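Local coordinates for protein proline dehydrogenase (Deinococcus radiodurans, PDB 4H6Q) that uses FAD to oxidise L-proline to delta-1-pyrroline-5-carboxylate and passes the electrons to a quinone, the first step of proline breakdown to glutamate, at residues Gly65-Ser70 with Met138-Arg143; Asp183-Ile188 with Ala223-Asn228; Leu216-Leu221 with Lys241-Ala246. All coordinates share one frame; numbering follows the deposited sequence.

Contact 1. Residues Gly65-Ser70 with Met138-Arg143; sequences GEFIDS and MEDHTR. With FAD (flavin-adenine dinucleotide), chain C.
Glu66 meets Glu139 only lightly, its CB lying 4.2 Å from Glu139 OE2. The two carboxylates do not touch and draw on different partners: Glu66 OE2 forms a salt bridge with Arg293, a substrate-binding residue, whereas Glu139 OE2 is hydrogen-bonded to the hydroxyl of Ser102. The salt bridge probably offsets the charge of Glu66, and Lys100 touches both glutamates. Phe67 carries most of the contact, its ring reaching in among three polar side chains. The Phe67 and Glu139 side chains run past each other in opposite senses. Glu139 OE2 lies over one ring face, 3.6 Å from Phe67 CZ, and the carboxylate is turned 24° from the ring plane. Arg143 comes to the ring edge, where its NE lies 3.6 Å from Phe67 CE1; its NH1 is held by Gln106. Asp140 OD2 approaches the ring obliquely, 3.9 Å from Phe67 CZ. The other oxygen of that carboxylate, Asp140 OD1, accepts from Thr142 N at 3.2 Å in an Asx turn, and also from Thr142 OG1. Met138 accepts the N3-H of the flavin on its carbonyl, with Met138 O to FAD N3 at 2.8 Å, and its own N donates to FAD O4. The contact thus joins two loops at the C-terminal ends of barrel strands, 65-70 leading from strand 58-63 into helix 71-90 and 138-143 from strand 133-136 into helix 144-158.

Contact 2. Residues Asp183-Ile188 with Ala223-Asn228; sequences DLRPNI and AGNYTN
Ile188 and Thr227 pair in parallel where two strands begin, Ile188 N bonding to Tyr226 O at 3.2 Å and Asn228 N to Ile188 O at 3.0 Å. Ahead of this, a water accepts from Tyr226 N and donates to Arg185 O. Arg185, its chain bent at chi2 and chi3, donates through NE and NH2 to two acceptors close to the guanidinium plane. NE lies nearly on the extension of the side-chain C=O of Asn225, 3.3 Å from OD1, while NH2 reaches Gly224 O at 3.0 Å from above that carbonyl's plane. Gly224 closes helix 206-222 in a Schellman motif. Pro186 CD packs against Asn225 CG at 4.0 Å. Asn187, with CG anti to its backbone N (chi1 179°), lies alongside Tyr226, its ND2 3.5 Å from ring atom CD2. It crosses Asn228 at about a right angle, and Asn228 ND2 donates to Asn187 OD1 at 2.8 Å; a second water joins Asn187 ND2 to Asn228 OD1, closing a ring of polar links. The phenol of Tyr226 is hydrogen-bonded to Glu255. Strands 188-191 and 227-230, parallel neighbours joined through helix 206-222, form the beta-alpha-beta crossover of the TIM barrel, met here at its N-terminal strand ends.

Contact 3. Residues Leu216-Leu221 with Lys241-Ala246; sequences LVFQHL and KRFVLA
Phe218 and Phe243 form an offset stack between helices 206-222 and 234-246. Their ring centroids are 4.0 Å apart and the planes differ by only 3°. Each ring places its CD1 over the centre of the other, and Phe218 CG lies 3.5 Å from Phe243 CE1. Phe243 CB points toward the facing helix and CG stands anti to the backbone N, beside the carbonyl carbon. The overlap extends past the rings: Phe218 CB rests on Phe243 CE1 at 3.6 Å, while Phe243 CB approaches Phe218 CE1 at 3.5 Å. The Phe243 ring also stacks with His247. An alanine in place of Phe218 would probably strip the stacked ring from one face of Phe243 and open a gap beside it, leaving the Phe243 ring less firmly held.

Aliphatic packing continues along the interface at Leu221. Its CD1 meets the Phe243 ring at 3.9 Å from CD2 and, on the next residue, Val244 CG2 at 4.1 Å.

One charged group comes to the aromatic pair. Arg242 NH2 lies 3.6 Å from Phe218 CZ, with the guanidinium plane 83° from that of the ring. The charge itself is matched within its own helix by a salt bridge from NH2 to Asp239.

The short helix segments run in nearly the same direction, 24° apart, with their axes 11.2 Å apart at closest approach, a spacing that the two stacked rings help to fill. Cohesion here is therefore largely apolar and rests on shape and ring overlap, while the arginine keeps its polar partner beside the stack.

Contact 1 is a surface contact between loops at the C-terminal strand ends of the barrel, beside flavin and substrate; contact 2 is partly buried at the opposite strand ends, and contact 3 is buried between outer helices. Their chemistry follows: charged groups around one aromatic ring in contact 1, backbone and amide hydrogen bonds with bridging waters in contact 2, apolar stacking in contact 3. Segment 223-228 of contact 2 begins at the turn that closes helix 206-222 of contact 3, and the two touch through His220, whose NE2 probably hydrogen-bonds to Pro186 O at 2.9 Å. Strand 227-230, starting in contact 2, lies between the two helices of contact 3 in sequence. Contact 1 stands apart, its centre 24 Å from that of contact 2.

Contact 1. Residues Gly65-Ser70 with Met138-Arg143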
loop_
_atom_site.group_PDB
_atom_site.type_symbol
_atom_site.label_atom_id
_atom_site.label_comp_id
_atom_site.label_asym_id
_atom_site.label_seq_id
_atom_site.Cartn_x
_atom_site.Cartn_y
_atom_site.Cartn_z
ATOM N N GLY A 65 6.283 10.430 -0.827
ATOM C CA GLY A 65 6.619 11.272 -1.966
ATOM C C GLY A 65 5.915 10.740 -3.223
ATOM O O GLY A 65 5.656 9.543 -3.347
ATOM N N GLU A 66 5.597 11.607 -4.164
ATOM C CA GLU A 66 4.791 11.194 -5.311
ATOM C C GLU A 66 4.821 12.247 -6.417
ATOM O O GLU A 66 5.135 13.433 -6.158
ATOM C CB GLU A 66 3.320 10.938 -4.852
ATOM C CG GLU A 66 2.670 12.145 -4.163
ATOM C CD GLU A 66 1.418 11.781 -3.440
ATOM O OE1 GLU A 66 0.364 12.374 -3.738
ATOM O OE2 GLU A 66 1.465 10.881 -2.566
ATOM N N PHE A 67 4.474 11.834 -7.624
ATOM C CA PHE A 67 4.386 12.750 -8.792
ATOM C C PHE A 67 5.658 13.570 -8.916
ATOM O O PHE A 67 5.641 14.795 -9.056
ATOM C CB PHE A 67 3.124 13.638 -8.746
ATOM C CG PHE A 67 1.850 12.841 -8.610
ATOM C CD1 PHE A 67 1.483 11.910 -9.591
ATOM C CD2 PHE A 67 1.061 12.927 -7.460
ATOM C CE1 PHE A 67 0.361 11.111 -9.437
ATOM C CE2 PHE A 67 -0.082 12.170 -7.331
ATOM C CZ PHE A 67 -0.440 11.244 -8.321
ATOM N N ILE A 68 6.790 12.863 -8.891
ATOM C CA ILE A 68 8.091 13.507 -8.959
ATOM C C ILE A 68 8.440 13.843 -10.417
ATOM O O ILE A 68 8.433 12.962 -11.292
ATOM C CB ILE A 68 9.140 12.603 -8.283
ATOM C CG1 ILE A 68 8.702 12.380 -6.812
ATOM C CG2 ILE A 68 10.532 13.223 -8.396
ATOM C CD1 ILE A 68 9.710 11.622 -6.009
ATOM N N ASP A 69 8.715 15.117 -10.690
ATOM C CA ASP A 69 8.838 15.570 -12.080
ATOM C C ASP A 69 10.157 15.266 -12.736
ATOM O O ASP A 69 10.209 14.986 -13.939
ATOM C CB ASP A 69 8.581 17.070 -12.197
ATOM C CG ASP A 69 7.154 17.423 -11.866
ATOM O OD1 ASP A 69 6.262 16.629 -12.268
ATOM O OD2 ASP A 69 6.917 18.431 -11.160
ATOM N N SER A 70 11.233 15.353 -11.980
ATOM C CA SER A 70 12.561 15.180 -12.543
ATOM C C SER A 70 12.968 13.698 -12.637
ATOM O O SER A 70 12.900 12.966 -11.639
ATOM C CB SER A 70 13.503 15.866 -11.560
ATOM O OG SER A 70 14.791 15.408 -11.695
ATOM N N MET A 138 -1.888 1.831 -5.913
ATOM C CA MET A 138 -2.673 2.372 -7.019
ATOM C C MET A 138 -2.952 3.858 -6.833
ATOM O O MET A 138 -3.490 4.278 -5.793
ATOM C CB MET A 138 -3.975 1.593 -7.244
ATOM C CG MET A 138 -4.626 1.913 -8.616
ATOM S SD MET A 138 -3.614 1.404 -10.048
ATOM C CE MET A 138 -3.724 -0.365 -9.977
ATOM N N GLU A 139 -2.552 4.677 -7.808
ATOM C CA GLU A 139 -2.740 6.108 -7.755
ATOM C C GLU A 139 -4.035 6.500 -8.472
ATOM O O GLU A 139 -4.993 5.714 -8.447
ATOM C CB GLU A 139 -1.453 6.820 -8.252
ATOM C CG GLU A 139 -0.226 6.394 -7.379
ATOM C CD GLU A 139 1.043 7.116 -7.766
ATOM O OE1 GLU A 139 1.830 6.559 -8.585
ATOM O OE2 GLU A 139 1.256 8.256 -7.261
ATOM N N ASP A 140 -4.124 7.692 -9.062
ATOM C CA ASP A 140 -5.415 8.129 -9.605
ATOM C C ASP A 140 -5.743 7.390 -10.926
ATOM O O ASP A 140 -4.916 6.631 -11.439
ATOM C CB ASP A 140 -5.345 9.626 -9.906
ATOM C CG ASP A 140 -4.395 9.914 -11.044
ATOM O OD1 ASP A 140 -4.827 10.082 -12.193
ATOM O OD2 ASP A 140 -3.159 9.882 -10.804
ATOM N N HIS A 141 -6.959 7.573 -11.459
ATOM C CA HIS A 141 -7.454 6.649 -12.494
ATOM C C HIS A 141 -6.655 6.677 -13.795
ATOM O O HIS A 141 -6.703 5.695 -14.567
ATOM C CB HIS A 141 -8.964 6.828 -12.766
ATOM C CG HIS A 141 -9.281 7.933 -13.731
ATOM N ND1 HIS A 141 -9.658 9.207 -13.327
ATOM C CD2 HIS A 141 -9.290 7.959 -15.091
ATOM C CE1 HIS A 141 -9.886 9.958 -14.398
ATOM N NE2 HIS A 141 -9.649 9.232 -15.479
ATOM N N THR A 142 -5.959 7.798 -14.054
ATOM C CA THR A 142 -5.150 7.928 -15.261
ATOM C C THR A 142 -3.944 7.008 -15.304
ATOM O O THR A 142 -3.335 6.860 -16.360
ATOM C CB THR A 142 -4.691 9.392 -15.515
ATOM O OG1 THR A 142 -3.672 9.730 -14.539
ATOM C CG2 THR A 142 -5.908 10.382 -15.452
ATOM N N ARG A 143 -3.615 6.380 -14.173
ATOM C CA ARG A 143 -2.411 5.539 -14.079
ATOM C C ARG A 143 -2.752 4.053 -13.974
ATOM O O ARG A 143 -1.861 3.219 -13.875
ATOM C CB ARG A 143 -1.530 6.002 -12.898
ATOM C CG ARG A 143 -0.821 7.344 -13.242
ATOM C CD ARG A 143 -0.032 7.901 -12.061
ATOM N NE ARG A 143 0.601 9.172 -12.462
ATOM C CZ ARG A 143 1.828 9.292 -12.961
ATOM N NH1 ARG A 143 2.608 8.223 -13.122
ATOM N NH2 ARG A 143 2.290 10.492 -13.251
HETATM P PA FAD C . -13.915 4.865 5.434
HETATM O O1A FAD C . -15.325 4.422 5.030
HETATM O O2A FAD C . -13.366 6.079 4.805
HETATM O O5B FAD C . -13.714 5.053 6.911
HETATM C C5B FAD C . -14.091 4.026 7.814
HETATM C C4B FAD C . -13.823 4.381 9.262
HETATM O O4B FAD C . -12.437 4.251 9.479
HETATM C C3B FAD C . -14.117 5.795 9.614
HETATM O O3B FAD C . -15.479 6.062 9.906
HETATM C C2B FAD C . -13.206 5.991 10.765
HETATM O O2B FAD C . -13.660 5.327 11.923
HETATM C C1B FAD C . -11.972 5.304 10.273
HETATM N N9A FAD C . -11.093 6.160 9.476
HETATM C C8A FAD C . -10.719 5.963 8.148
HETATM N N7A FAD C . -9.898 6.923 7.720
HETATM C C5A FAD C . -9.683 7.773 8.800
HETATM C C6A FAD C . -8.948 8.931 8.976
HETATM N N6A FAD C . -8.159 9.483 7.923
HETATM N N1A FAD C . -8.979 9.525 10.180
HETATM C C2A FAD C . -9.699 9.030 11.207
HETATM N N3A FAD C . -10.437 7.915 11.093
HETATM C C4A FAD C . -10.422 7.291 9.920
HETATM N N1 FAD C . -6.268 3.840 -1.669
HETATM C C2 FAD C . -5.735 4.021 -2.907
HETATM O O2 FAD C . -6.452 4.703 -3.768
HETATM N N3 FAD C . -4.520 3.510 -3.275
HETATM C C4 FAD C . -3.749 2.774 -2.383
HETATM O O4 FAD C . -2.545 2.294 -2.757
HETATM C C4X FAD C . -4.273 2.556 -1.033
HETATM N N5 FAD C . -3.559 1.836 -0.110
HETATM C C5X FAD C . -4.135 1.640 1.125
HETATM C C6 FAD C . -3.434 0.898 2.090
HETATM C C7 FAD C . -4.019 0.656 3.360
HETATM C C7M FAD C . -3.260 -0.151 4.410
HETATM C C8 FAD C . -5.309 1.175 3.631
HETATM C C8M FAD C . -5.969 0.936 4.962
HETATM C C9 FAD C . -5.984 1.945 2.671
HETATM C C9A FAD C . -5.417 2.158 1.430
HETATM N N10 FAD C . -6.137 2.905 0.476
HETATM C C10 FAD C . -5.564 3.116 -0.753
HETATM C "C1'" FAD C . -7.473 3.418 0.735
HETATM C "C2'" FAD C . -7.590 4.857 1.132
HETATM O "O2'" FAD C . -6.401 5.167 1.849
HETATM C "C3'" FAD C . -8.998 4.773 1.770
HETATM O "O3'" FAD C . -10.054 5.170 0.948
HETATM C "C4'" FAD C . -9.173 5.334 3.126
HETATM O "O4'" FAD C . -8.272 4.644 3.917
HETATM C "C5'" FAD C . -10.609 5.090 3.569
HETATM O "O5'" FAD C . -10.591 4.452 4.808
HETATM P P FAD C . -11.475 3.166 5.126
HETATM O O1P FAD C . -11.470 1.977 4.118
HETATM O O2P FAD C . -11.172 2.926 6.630
HETATM O O3P FAD C . -13.009 3.663 5.209
#

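Contact 2. Residues Asp183-Ile188 with Ala223-Asn228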
loop_
_atom_site.group_PDB
_atom_site.type_symbol
_atom_site.label_atom_id
_atom_site.label_comp_id
_atom_site.label_asym_id
_atom_site.label_seq_id
_atom_site.Cartn_x
_atom_site.Cartn_y
_atom_site.Cartn_z
ATOM N N ASP A 183 -4.946 -15.191 -13.880
ATOM C CA ASP A 183 -3.940 -16.137 -14.371
ATOM C C ASP A 183 -2.597 -15.943 -13.680
ATOM O O ASP A 183 -1.765 -16.865 -13.637
ATOM C CB ASP A 183 -3.755 -16.011 -15.900
ATOM C CG ASP A 183 -3.373 -14.593 -16.307
ATOM O OD1 ASP A 183 -4.174 -13.649 -16.082
ATOM O OD2 ASP A 183 -2.261 -14.406 -16.823
ATOM N N LEU A 184 -2.390 -14.758 -13.107
ATOM C CA LEU A 184 -1.149 -14.472 -12.424
ATOM C C LEU A 184 -1.167 -14.938 -10.958
ATOM O O LEU A 184 -0.138 -14.839 -10.271
ATOM C CB LEU A 184 -0.894 -12.927 -12.409
ATOM C CG LEU A 184 -0.724 -12.329 -13.812
ATOM C CD1 LEU A 184 -0.591 -10.814 -13.653
ATOM C CD2 LEU A 184 0.471 -12.860 -14.560
ATOM N N ARG A 185 -2.335 -15.389 -10.461
ATOM C CA ARG A 185 -2.544 -15.727 -9.027
ATOM C C ARG A 185 -2.020 -14.602 -8.134
ATOM O O ARG A 185 -1.207 -14.827 -7.224
ATOM C CB ARG A 185 -1.829 -17.077 -8.671
ATOM C CG ARG A 185 -2.069 -18.248 -9.628
ATOM C CD ARG A 185 -3.441 -18.783 -9.376
ATOM N NE ARG A 185 -3.751 -18.886 -7.946
ATOM C CZ ARG A 185 -3.290 -19.818 -7.102
ATOM N NH1 ARG A 185 -2.452 -20.770 -7.504
ATOM N NH2 ARG A 185 -3.663 -19.776 -5.819
ATOM N N PRO A 186 -2.454 -13.361 -8.375
ATOM C CA PRO A 186 -1.743 -12.221 -7.770
ATOM C C PRO A 186 -2.127 -11.896 -6.359
ATOM O O PRO A 186 -3.300 -12.118 -5.944
ATOM C CB PRO A 186 -2.156 -11.066 -8.670
ATOM C CG PRO A 186 -3.611 -11.426 -9.004
ATOM C CD PRO A 186 -3.607 -12.943 -9.209
ATOM N N ASN A 187 -1.165 -11.369 -5.609
ATOM C CA ASN A 187 -1.409 -10.756 -4.290
ATOM C C ASN A 187 -1.966 -9.346 -4.560
ATOM O O ASN A 187 -1.257 -8.505 -5.144
ATOM C CB ASN A 187 -0.049 -10.694 -3.576
ATOM C CG ASN A 187 -0.110 -10.064 -2.203
ATOM O OD1 ASN A 187 -0.686 -8.981 -2.076
ATOM N ND2 ASN A 187 0.476 -10.681 -1.196
ATOM N N ILE A 188 -3.216 -9.098 -4.140
ATOM C CA ILE A 188 -3.856 -7.781 -4.339
ATOM C C ILE A 188 -4.431 -7.256 -3.040
ATOM O O ILE A 188 -5.140 -8.010 -2.313
ATOM C CB ILE A 188 -4.941 -7.845 -5.445
ATOM C CG1 ILE A 188 -4.339 -8.307 -6.769
ATOM C CG2 ILE A 188 -5.533 -6.424 -5.642
ATOM C CD1 ILE A 188 -5.329 -8.312 -7.968
ATOM N N ALA A 223 -11.151 -17.101 -5.549
ATOM C CA ALA A 223 -10.190 -17.453 -6.595
ATOM C C ALA A 223 -8.924 -18.066 -6.002
ATOM O O ALA A 223 -8.059 -18.556 -6.736
ATOM C CB ALA A 223 -9.849 -16.210 -7.460
ATOM N N GLY A 224 -8.802 -18.024 -4.673
ATOM C CA GLY A 224 -7.638 -18.633 -4.040
ATOM C C GLY A 224 -6.402 -17.745 -4.057
ATOM O O GLY A 224 -5.262 -18.225 -3.840
ATOM N N ASN A 225 -6.591 -16.439 -4.269
ATOM C CA ASN A 225 -5.440 -15.536 -4.320
ATOM C C ASN A 225 -5.240 -14.813 -3.003
ATOM O O ASN A 225 -6.226 -14.559 -2.285
ATOM C CB ASN A 225 -5.706 -14.496 -5.420
ATOM C CG ASN A 225 -5.880 -15.125 -6.766
ATOM O OD1 ASN A 225 -5.172 -16.067 -7.104
ATOM N ND2 ASN A 225 -6.843 -14.620 -7.542
ATOM N N TYR A 226 -3.995 -14.500 -2.662
ATOM C CA TYR A 226 -3.726 -13.835 -1.389
ATOM C C TYR A 226 -4.341 -12.420 -1.425
ATOM O O TYR A 226 -4.161 -11.669 -2.409
ATOM C CB TYR A 226 -2.208 -13.815 -1.091
ATOM C CG TYR A 226 -1.957 -13.493 0.366
ATOM C CD1 TYR A 226 -1.843 -14.543 1.265
ATOM C CD2 TYR A 226 -1.936 -12.176 0.842
ATOM C CE1 TYR A 226 -1.669 -14.304 2.596
ATOM C CE2 TYR A 226 -1.763 -11.907 2.215
ATOM C CZ TYR A 226 -1.632 -12.986 3.086
ATOM O OH TYR A 226 -1.429 -12.763 4.443
ATOM N N THR A 227 -5.113 -12.095 -0.391
ATOM C CA THR A 227 -5.914 -10.865 -0.405
ATOM C C THR A 227 -5.544 -10.042 0.795
ATOM O O THR A 227 -5.516 -10.567 1.921
ATOM C CB THR A 227 -7.410 -11.239 -0.343
ATOM O OG1 THR A 227 -7.723 -12.104 -1.448
ATOM C CG2 THR A 227 -8.270 -10.038 -0.467
ATOM N N ASN A 228 -5.292 -8.743 0.584
ATOM C CA ASN A 228 -5.060 -7.822 1.702
ATOM C C ASN A 228 -6.310 -6.967 1.861
ATOM O O ASN A 228 -6.659 -6.212 0.933
ATOM C CB ASN A 228 -3.793 -6.961 1.488
ATOM C CG ASN A 228 -2.622 -7.785 1.034
ATOM O OD1 ASN A 228 -2.170 -8.685 1.766
ATOM N ND2 ASN A 228 -2.127 -7.533 -0.192
HETATM O O HOH W 1 -1.714 -15.008 -4.464
HETATM O O HOH W 2 0.473 -9.217 1.368
#

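Contact 3. Residues Leu216-Leu221 with Lys241-Ala246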
loop_
_atom_site.group_PDB
_atom_site.type_symbol
_atom_site.label_atom_id
_atom_site.label_comp_id
_atom_site.label_asym_id
_atom_site.label_seq_id
_atom_site.Cartn_x
_atom_site.Cartn_y
_atom_site.Cartn_z
ATOM N N LEU A 216 -15.001 -7.392 -4.449
ATOM C CA LEU A 216 -13.590 -7.561 -4.796
ATOM C C LEU A 216 -12.908 -8.566 -3.846
ATOM O O LEU A 216 -12.167 -9.456 -4.290
ATOM C CB LEU A 216 -12.844 -6.215 -4.724
ATOM C CG LEU A 216 -12.995 -5.348 -5.971
ATOM C CD1 LEU A 216 -12.494 -3.959 -5.627
ATOM C CD2 LEU A 216 -12.192 -5.942 -7.156
ATOM N N VAL A 217 -13.068 -8.361 -2.542
ATOM C CA VAL A 217 -12.449 -9.232 -1.536
ATOM C C VAL A 217 -12.964 -10.655 -1.707
ATOM O O VAL A 217 -12.160 -11.601 -1.738
ATOM C CB VAL A 217 -12.736 -8.714 -0.113
ATOM C CG1 VAL A 217 -12.368 -9.766 0.958
ATOM C CG2 VAL A 217 -11.981 -7.413 0.147
ATOM N N PHE A 218 -14.282 -10.824 -1.797
ATOM C CA PHE A 218 -14.877 -12.152 -1.815
ATOM C C PHE A 218 -14.466 -12.891 -3.093
ATOM O O PHE A 218 -14.164 -14.104 -3.062
ATOM C CB PHE A 218 -16.408 -12.067 -1.738
ATOM C CG PHE A 218 -16.930 -11.526 -0.428
ATOM C CD1 PHE A 218 -16.089 -11.336 0.673
ATOM C CD2 PHE A 218 -18.275 -11.171 -0.314
ATOM C CE1 PHE A 218 -16.613 -10.815 1.890
ATOM C CE2 PHE A 218 -18.802 -10.643 0.898
ATOM C CZ PHE A 218 -17.971 -10.470 1.989
ATOM N N GLN A 219 -14.433 -12.206 -4.233
ATOM C CA GLN A 219 -14.039 -12.859 -5.487
ATOM C C GLN A 219 -12.557 -13.246 -5.463
ATOM O O GLN A 219 -12.169 -14.288 -5.995
ATOM C CB GLN A 219 -14.332 -11.954 -6.704
ATOM C CG GLN A 219 -15.818 -11.831 -7.058
ATOM C CD GLN A 219 -16.421 -13.165 -7.419
ATOM O OE1 GLN A 219 -15.966 -13.836 -8.361
ATOM N NE2 GLN A 219 -17.430 -13.580 -6.660
ATOM N N HIS A 220 -11.724 -12.394 -4.865
ATOM C CA HIS A 220 -10.306 -12.698 -4.799
ATOM C C HIS A 220 -10.059 -13.927 -3.896
ATOM O O HIS A 220 -9.267 -14.823 -4.249
ATOM C CB HIS A 220 -9.460 -11.504 -4.315
ATOM C CG HIS A 220 -8.115 -11.450 -4.976
ATOM N ND1 HIS A 220 -7.981 -11.464 -6.361
ATOM C CD2 HIS A 220 -6.859 -11.339 -4.467
ATOM C CE1 HIS A 220 -6.686 -11.350 -6.659
ATOM N NE2 HIS A 220 -5.995 -11.261 -5.532
ATOM N N LEU A 221 -10.761 -13.971 -2.761
ATOM C CA LEU A 221 -10.640 -15.113 -1.857
ATOM C C LEU A 221 -11.163 -16.396 -2.496
ATOM O O LEU A 221 -10.569 -17.484 -2.347
ATOM C CB LEU A 221 -11.391 -14.846 -0.564
ATOM C CG LEU A 221 -10.763 -13.774 0.339
ATOM C CD1 LEU A 221 -11.734 -13.463 1.474
ATOM C CD2 LEU A 221 -9.395 -14.249 0.904
ATOM N N LYS A 241 -14.713 -11.395 8.226
ATOM C CA LYS A 241 -14.533 -12.476 9.195
ATOM C C LYS A 241 -15.605 -13.533 8.983
ATOM O O LYS A 241 -15.331 -14.758 9.007
ATOM C CB LYS A 241 -14.618 -11.991 10.650
ATOM C CG LYS A 241 -13.561 -11.004 11.076
ATOM C CD LYS A 241 -13.634 -10.809 12.572
ATOM C CE LYS A 241 -12.795 -9.660 12.978
ATOM N NZ LYS A 241 -12.800 -9.348 14.440
ATOM N N ARG A 242 -16.840 -13.090 8.782
ATOM C CA ARG A 242 -17.949 -13.994 8.564
ATOM C C ARG A 242 -17.755 -14.808 7.276
ATOM O O ARG A 242 -17.930 -16.035 7.275
ATOM C CB ARG A 242 -19.185 -13.110 8.433
ATOM C CG ARG A 242 -20.497 -13.835 8.183
ATOM C CD ARG A 242 -20.744 -14.262 6.729
ATOM N NE ARG A 242 -20.655 -13.138 5.780
ATOM C CZ ARG A 242 -20.701 -13.277 4.459
ATOM N NH1 ARG A 242 -20.813 -14.494 3.943
ATOM N NH2 ARG A 242 -20.579 -12.225 3.657
ATOM N N PHE A 243 -17.376 -14.144 6.188
ATOM C CA PHE A 243 -17.180 -14.804 4.894
ATOM C C PHE A 243 -16.095 -15.866 4.989
ATOM O O PHE A 243 -16.281 -17.010 4.519
ATOM C CB PHE A 243 -16.809 -13.760 3.861
ATOM C CG PHE A 243 -16.605 -14.323 2.471
ATOM C CD1 PHE A 243 -17.654 -14.352 1.555
ATOM C CD2 PHE A 243 -15.348 -14.825 2.094
ATOM C CE1 PHE A 243 -17.486 -14.861 0.271
ATOM C CE2 PHE A 243 -15.157 -15.324 0.789
ATOM C CZ PHE A 243 -16.244 -15.342 -0.126
ATOM N N VAL A 244 -14.985 -15.519 5.620
ATOM C CA VAL A 244 -13.879 -16.476 5.754
ATOM C C VAL A 244 -14.301 -17.707 6.548
ATOM O O VAL A 244 -13.976 -18.852 6.169
ATOM C CB VAL A 244 -12.672 -15.741 6.409
ATOM C CG1 VAL A 244 -11.648 -16.647 7.002
ATOM C CG2 VAL A 244 -12.036 -14.779 5.357
ATOM N N LEU A 245 -15.068 -17.494 7.616
ATOM C CA LEU A 245 -15.563 -18.620 8.403
ATOM C C LEU A 245 -16.497 -19.504 7.570
ATOM O O LEU A 245 -16.331 -20.744 7.508
ATOM C CB LEU A 245 -16.286 -18.068 9.641
ATOM C CG LEU A 245 -16.960 -19.109 10.562
ATOM C CD1 LEU A 245 -15.976 -20.197 11.081
ATOM C CD2 LEU A 245 -17.627 -18.388 11.711
ATOM N N ALA A 246 -17.449 -18.891 6.870
ATOM C CA ALA A 246 -18.430 -19.669 6.107
ATOM C C ALA A 246 -17.790 -20.454 4.969
ATOM O O ALA A 246 -18.302 -21.508 4.583
ATOM C CB ALA A 246 -19.482 -18.760 5.528
#